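Local atomic coordinates of titin (Homo sapiens, PDB entry 5JDD), a protein that probably serves as an elastic scaffold of the muscle sarcomere, its I-band region being built of immunoglobulin domains strung in tandem. Residues Thr14-Ala19 with Glu89-Thr94; Lys209-Gly214 with Asp246-Ala251. One frame throughout, in Å; residues are numbered along the deposited sequence.

Overall arrangement
Contacts 1 and 2 follow one another along an elongated, all-beta chain with a radius of gyration of 34 Å, and lie on opposite sides of its centre. Their centres are about 56 Å apart and their nearest atoms about 34 Å, so neither touches the other. Contact 1 is parallel: strand 13-16 meets the end of strand 80-89 in the first immunoglobulin domain, where the chain runs on into the second. Contact 2 is antiparallel and lies inside the third domain, where 209-214 pairs with 246-251 in the middle of a sheet. Contact 1 thus sits at a domain junction, contact 2 within the sheet of a single domain, one face of which lines the core.

Contact 1: Thr14-Ala19 with Glu89-Thr94; sequences TALENA and ETLHIT
Leu16 and Leu91 meet through their CD2 methyls, 3.9 Å apart, with the two side chains crossing at about a right angle. Leu16 CD2 also lies 3.8 Å from Glu89 O, and His116, which also touches Leu91, borders this small apolar group. Leu16 and Glu89 form a parallel bridge and send their side chains to the same face of the sheet. Glu89 CG stands anti to its carbonyl carbon (chi1 -67°), and the extended chain beyond it carries the carboxylate past Thr14, whose CG2 methyl comes within 3.4 Å of Glu89 OE2. The other oxygen, OE1, accepts a hydrogen bond from His116 NE2. Glu17 leaves in a different direction: with CG anti to the backbone N (chi1 -176°), its chain extends until OE1 is 3.6 Å from Thr90 CG2, the two side chains crossing obliquely. A water joins this oxygen to the next residue, donating to Glu17 OE1 at 2.7 Å and accepting from Leu91 N at 2.9 Å. In the backbone, the bonds Glu89 N to Ala15 O (2.8 Å) and Glu17 N to Glu89 O (2.9 Å) bracket Leu16, as parallel pairing requires. The pairing stops there, and a type II turn from Leu16 to Ala19 leads the chain away. Chemically, direct bonding is confined to the backbone, while the two carboxylates reach onward through His116 and a water, consistent with a solvent-accessible domain junction tied by polar links.

Contact 2: Lys209-Gly214 with Asp246-Ala251; sequences KWLKNG and DYTFVA
Trp210 and Phe249 form a non-hydrogen-bonded antiparallel pair, both side chains on the interior face of the sheet, flanked by two-way backbone bonds of Lys209 with Val250 and of Leu211 with Thr248. From Trp210 CB, 4.0 Å from Thr248 O, CG turns anti to the carbonyl carbon (chi1 -67°). Further out, CE3 and CZ3 lie by Phe249 CB, which sits over the six-membered ring, 4.1 Å from its centroid and 13° off the normal, a CH-pi contact; CH2, at the far end of the indole, is still beside Phe249 CB. On the same face but toward the opposite rim, CE2 and CZ2 are each 3.7 Å from Phe249 CD1, and NE1 is near it too. The phenyl thus presents its edge to the indole face in an edge-to-face stack, planes at 68°. Phe197 and Leu234 from the opposing sheet also pack on Trp210.

Tyr247 shares this face, its CE2 3.8 Å from CG of the extended Lys212 chain. A water bridges Tyr247 OH and Lys212 NZ, which also bond Asp243 O and Gly242 O respectively. At the strand end Asp246 N donates to Asn213 OD1 (3.0 Å) and Asp246 O accepts from Asn213 N (2.8 Å), so the asparagine side chain continues the ladder. By topology, 209-212 and 246-251 are the C and F strands of an I-set immunoglobulin beta-sandwich, with Trp210 its characteristic core tryptophan.

Contact 1: Thr14-Ala19 with Glu89-Thr94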
loop_
_atom_site.group_PDB
_atom_site.type_symbol
_atom_site.label_atom_id
_atom_site.label_comp_id
_atom_site.label_asym_id
_atom_site.label_seq_id
_atom_site.Cartn_x
_atom_site.Cartn_y
_atom_site.Cartn_z
ATOM N N THR A 14 10.640 21.310 17.592
ATOM C CA THR A 14 9.649 20.505 16.899
ATOM C C THR A 14 10.316 19.170 16.624
ATOM O O THR A 14 11.397 19.130 16.036
ATOM C CB THR A 14 9.231 21.156 15.583
ATOM O OG1 THR A 14 8.563 22.390 15.866
ATOM C CG2 THR A 14 8.285 20.249 14.809
ATOM N N ALA A 15 9.693 18.077 17.058
ATOM C CA ALA A 15 10.296 16.764 16.917
ATOM C C ALA A 15 9.236 15.687 16.770
ATOM O O ALA A 15 8.084 15.858 17.188
ATOM C CB ALA A 15 11.181 16.455 18.117
ATOM N N LEU A 16 9.637 14.570 16.178
ATOM C CA LEU A 16 8.762 13.424 16.017
ATOM C C LEU A 16 8.527 12.712 17.340
ATOM O O LEU A 16 9.419 12.645 18.189
ATOM C CB LEU A 16 9.358 12.452 15.000
ATOM C CG LEU A 16 8.974 12.786 13.563
ATOM C CD1 LEU A 16 9.930 12.144 12.569
ATOM C CD2 LEU A 16 7.553 12.304 13.316
ATOM N N GLU A 17 7.320 12.183 17.501
ATOM C CA GLU A 17 6.999 11.326 18.629
ATOM C C GLU A 17 8.092 10.262 18.780
ATOM O O GLU A 17 8.621 9.759 17.773
ATOM C CB GLU A 17 5.627 10.681 18.397
ATOM C CG GLU A 17 5.126 9.828 19.548
ATOM C CD GLU A 17 3.664 9.430 19.416
ATOM O OE1 GLU A 17 3.008 9.787 18.407
ATOM O OE2 GLU A 17 3.166 8.758 20.344
ATOM N N ASN A 18 8.447 9.972 20.035
ATOM C CA ASN A 18 9.490 9.002 20.415
ATOM C C ASN A 18 10.931 9.541 20.315
ATOM O O ASN A 18 11.874 8.847 20.688
ATOM C CB ASN A 18 9.334 7.649 19.694
ATOM C CG ASN A 18 7.952 7.040 19.877
ATOM O OD1 ASN A 18 7.245 6.770 18.901
ATOM N ND2 ASN A 18 7.557 6.827 21.128
ATOM N N ALA A 19 11.101 10.777 19.850
ATOM C CA ALA A 19 12.432 11.388 19.832
ATOM C C ALA A 19 12.877 11.773 21.234
ATOM O O ALA A 19 12.062 11.878 22.158
ATOM C CB ALA A 19 12.466 12.616 18.931
ATOM N N GLU A 89 5.407 16.236 16.519
ATOM C CA GLU A 89 4.807 15.784 15.271
ATOM C C GLU A 89 4.448 14.307 15.426
ATOM O O GLU A 89 5.210 13.537 16.015
ATOM C CB GLU A 89 5.731 16.032 14.064
ATOM C CG GLU A 89 5.936 17.524 13.768
ATOM C CD GLU A 89 6.568 17.808 12.413
ATOM O OE1 GLU A 89 6.942 16.858 11.694
ATOM O OE2 GLU A 89 6.700 19.005 12.068
ATOM N N THR A 90 3.275 13.919 14.945
ATOM C CA THR A 90 2.880 12.527 14.967
ATOM C C THR A 90 2.760 12.025 13.541
ATOM O O THR A 90 2.481 12.804 12.623
ATOM C CB THR A 90 1.534 12.336 15.677
ATOM O OG1 THR A 90 0.515 13.028 14.943
ATOM C CG2 THR A 90 1.600 12.869 17.098
ATOM N N LEU A 91 2.971 10.729 13.351
ATOM C CA LEU A 91 2.813 10.115 12.034
ATOM C C LEU A 91 1.333 10.014 11.726
ATOM O O LEU A 91 0.560 9.482 12.528
ATOM C CB LEU A 91 3.416 8.722 12.027
ATOM C CG LEU A 91 4.911 8.609 12.338
ATOM C CD1 LEU A 91 5.364 7.155 12.327
ATOM C CD2 LEU A 91 5.757 9.430 11.371
ATOM N N HIS A 92 0.927 10.526 10.572
ATOM C CA HIS A 92 -0.485 10.469 10.215
ATOM C C HIS A 92 -0.707 10.399 8.717
ATOM O O HIS A 92 0.189 10.684 7.920
ATOM C CB HIS A 92 -1.240 11.669 10.810
ATOM C CG HIS A 92 -0.738 13.002 10.342
ATOM N ND1 HIS A 92 0.308 13.661 10.954
ATOM C CD2 HIS A 92 -1.149 13.809 9.333
ATOM C CE1 HIS A 92 0.522 14.814 10.340
ATOM N NE2 HIS A 92 -0.350 14.928 9.355
ATOM N N ILE A 93 -1.923 10.020 8.343
ATOM C CA ILE A 93 -2.319 9.890 6.947
ATOM C C ILE A 93 -2.668 11.264 6.376
ATOM O O ILE A 93 -3.392 12.033 7.017
ATOM C CB ILE A 93 -3.550 8.980 6.828
ATOM C CG1 ILE A 93 -3.253 7.575 7.377
ATOM C CG2 ILE A 93 -4.027 8.897 5.384
ATOM C CD1 ILE A 93 -2.162 6.832 6.630
ATOM N N THR A 94 -2.149 11.582 5.188
ATOM C CA THR A 94 -2.490 12.851 4.529
ATOM C C THR A 94 -3.317 12.673 3.257
ATOM O O THR A 94 -3.889 13.631 2.756
ATOM C CB THR A 94 -1.255 13.680 4.165
ATOM O OG1 THR A 94 -0.540 13.011 3.124
ATOM C CG2 THR A 94 -0.338 13.868 5.381
HETATM O O HOH W 1 3.365 9.208 15.746
#

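Contact 2: Lys209-Gly214 with Asp246-Ala251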
loop_
_atom_site.group_PDB
_atom_site.type_symbol
_atom_site.label_atom_id
_atom_site.label_comp_id
_atom_site.label_asym_id
_atom_site.label_seq_id
_atom_site.Cartn_x
_atom_site.Cartn_y
_atom_site.Cartn_z
ATOM N N LYS A 209 -7.092 -18.640 -21.371
ATOM C CA LYS A 209 -6.464 -19.754 -22.072
ATOM C C LYS A 209 -7.514 -20.489 -22.888
ATOM O O LYS A 209 -8.725 -20.307 -22.701
ATOM C CB LYS A 209 -5.784 -20.716 -21.100
ATOM C CG LYS A 209 -6.745 -21.418 -20.184
ATOM C CD LYS A 209 -6.007 -22.121 -19.051
ATOM C CE LYS A 209 -7.005 -22.686 -18.050
ATOM N NZ LYS A 209 -6.326 -23.330 -16.888
ATOM N N TRP A 210 -7.044 -21.307 -23.811
ATOM C CA TRP A 210 -7.922 -22.155 -24.601
ATOM C C TRP A 210 -7.581 -23.604 -24.349
ATOM O O TRP A 210 -6.399 -23.954 -24.198
ATOM C CB TRP A 210 -7.731 -21.871 -26.087
ATOM C CG TRP A 210 -8.189 -20.509 -26.541
ATOM C CD1 TRP A 210 -7.489 -19.332 -26.462
ATOM C CD2 TRP A 210 -9.435 -20.192 -27.177
ATOM N NE1 TRP A 210 -8.234 -18.303 -27.002
ATOM C CE2 TRP A 210 -9.425 -18.809 -27.456
ATOM C CE3 TRP A 210 -10.558 -20.947 -27.543
ATOM C CZ2 TRP A 210 -10.502 -18.158 -28.078
ATOM C CZ3 TRP A 210 -11.630 -20.297 -28.167
ATOM C CH2 TRP A 210 -11.586 -18.920 -28.431
ATOM N N LEU A 211 -8.609 -24.446 -24.297
ATOM C CA LEU A 211 -8.421 -25.879 -24.107
ATOM C C LEU A 211 -8.961 -26.640 -25.295
ATOM O O LEU A 211 -9.974 -26.248 -25.899
ATOM C CB LEU A 211 -9.177 -26.362 -22.864
ATOM C CG LEU A 211 -9.071 -25.528 -21.582
ATOM C CD1 LEU A 211 -9.933 -26.137 -20.470
ATOM C CD2 LEU A 211 -7.622 -25.405 -21.126
ATOM N N LYS A 212 -8.297 -27.751 -25.606
ATOM C CA LYS A 212 -8.769 -28.724 -26.586
ATOM C C LYS A 212 -9.028 -30.009 -25.815
ATOM O O LYS A 212 -8.097 -30.594 -25.255
ATOM C CB LYS A 212 -7.713 -28.946 -27.670
ATOM C CG LYS A 212 -8.085 -30.025 -28.695
ATOM C CD LYS A 212 -6.935 -30.279 -29.640
ATOM C CE LYS A 212 -7.312 -31.303 -30.706
ATOM N NZ LYS A 212 -6.117 -31.532 -31.583
ATOM N N ASN A 213 -10.288 -30.429 -25.765
ATOM C CA ASN A 213 -10.691 -31.539 -24.899
ATOM C C ASN A 213 -10.099 -31.424 -23.489
ATOM O O ASN A 213 -9.583 -32.395 -22.938
ATOM C CB ASN A 213 -10.346 -32.889 -25.539
ATOM C CG ASN A 213 -11.049 -33.101 -26.854
ATOM O OD1 ASN A 213 -12.164 -32.620 -27.056
ATOM N ND2 ASN A 213 -10.401 -33.829 -27.762
ATOM N N GLY A 214 -10.151 -30.219 -22.927
ATOM C CA GLY A 214 -9.705 -29.998 -21.563
ATOM C C GLY A 214 -8.212 -29.763 -21.374
ATOM O O GLY A 214 -7.763 -29.498 -20.255
ATOM N N ASP A 246 -13.629 -30.708 -28.849
ATOM C CA ASP A 246 -14.346 -29.663 -28.137
ATOM C C ASP A 246 -13.344 -28.621 -27.662
ATOM O O ASP A 246 -12.317 -28.960 -27.059
ATOM C CB ASP A 246 -15.091 -30.225 -26.927
ATOM C CG ASP A 246 -16.160 -31.216 -27.301
ATOM O OD1 ASP A 246 -16.680 -31.147 -28.435
ATOM O OD2 ASP A 246 -16.475 -32.073 -26.448
ATOM N N TYR A 247 -13.648 -27.355 -27.921
ATOM C CA TYR A 247 -12.753 -26.272 -27.554
ATOM C C TYR A 247 -13.386 -25.405 -26.489
ATOM O O TYR A 247 -14.588 -25.115 -26.552
ATOM C CB TYR A 247 -12.393 -25.454 -28.798
ATOM C CG TYR A 247 -11.527 -26.242 -29.739
ATOM C CD1 TYR A 247 -12.081 -27.124 -30.666
ATOM C CD2 TYR A 247 -10.147 -26.148 -29.667
ATOM C CE1 TYR A 247 -11.269 -27.881 -31.514
ATOM C CE2 TYR A 247 -9.330 -26.881 -30.530
ATOM C CZ TYR A 247 -9.901 -27.753 -31.438
ATOM O OH TYR A 247 -9.095 -28.495 -32.274
ATOM N N THR A 248 -12.577 -25.003 -25.505
ATOM C CA THR A 248 -13.076 -24.212 -24.392
ATOM C C THR A 248 -12.229 -22.961 -24.212
ATOM O O THR A 248 -10.999 -23.026 -24.149
ATOM C CB THR A 248 -13.052 -25.006 -23.073
ATOM O OG1 THR A 248 -13.818 -26.211 -23.222
ATOM C CG2 THR A 248 -13.635 -24.179 -21.929
ATOM N N PHE A 249 -12.897 -21.817 -24.137
ATOM C CA PHE A 249 -12.246 -20.582 -23.748
ATOM C C PHE A 249 -12.445 -20.430 -22.251
ATOM O O PHE A 249 -13.570 -20.602 -21.757
ATOM C CB PHE A 249 -12.875 -19.407 -24.498
ATOM C CG PHE A 249 -12.422 -18.062 -24.010
ATOM C CD1 PHE A 249 -11.250 -17.491 -24.491
ATOM C CD2 PHE A 249 -13.184 -17.359 -23.091
ATOM C CE1 PHE A 249 -10.841 -16.232 -24.050
ATOM C CE2 PHE A 249 -12.775 -16.111 -22.637
ATOM C CZ PHE A 249 -11.601 -15.544 -23.123
ATOM N N VAL A 250 -11.365 -20.117 -21.536
ATOM C CA VAL A 250 -11.416 -19.942 -20.088
ATOM C C VAL A 250 -10.830 -18.600 -19.687
ATOM O O VAL A 250 -9.705 -18.285 -20.050
ATOM C CB VAL A 250 -10.601 -21.023 -19.361
ATOM C CG1 VAL A 250 -10.650 -20.806 -17.846
ATOM C CG2 VAL A 250 -11.095 -22.412 -19.722
ATOM N N ALA A 251 -11.582 -17.809 -18.928
ATOM C CA ALA A 251 -11.053 -16.562 -18.386
ATOM C C ALA A 251 -11.623 -16.349 -17.004
ATOM O O ALA A 251 -12.835 -16.178 -16.861
ATOM C CB ALA A 251 -11.410 -15.388 -19.279
HETATM O O HOH W 2 -6.496 -28.799 -32.800
HETATM O O HOH W 3 -12.307 -28.452 -24.133
#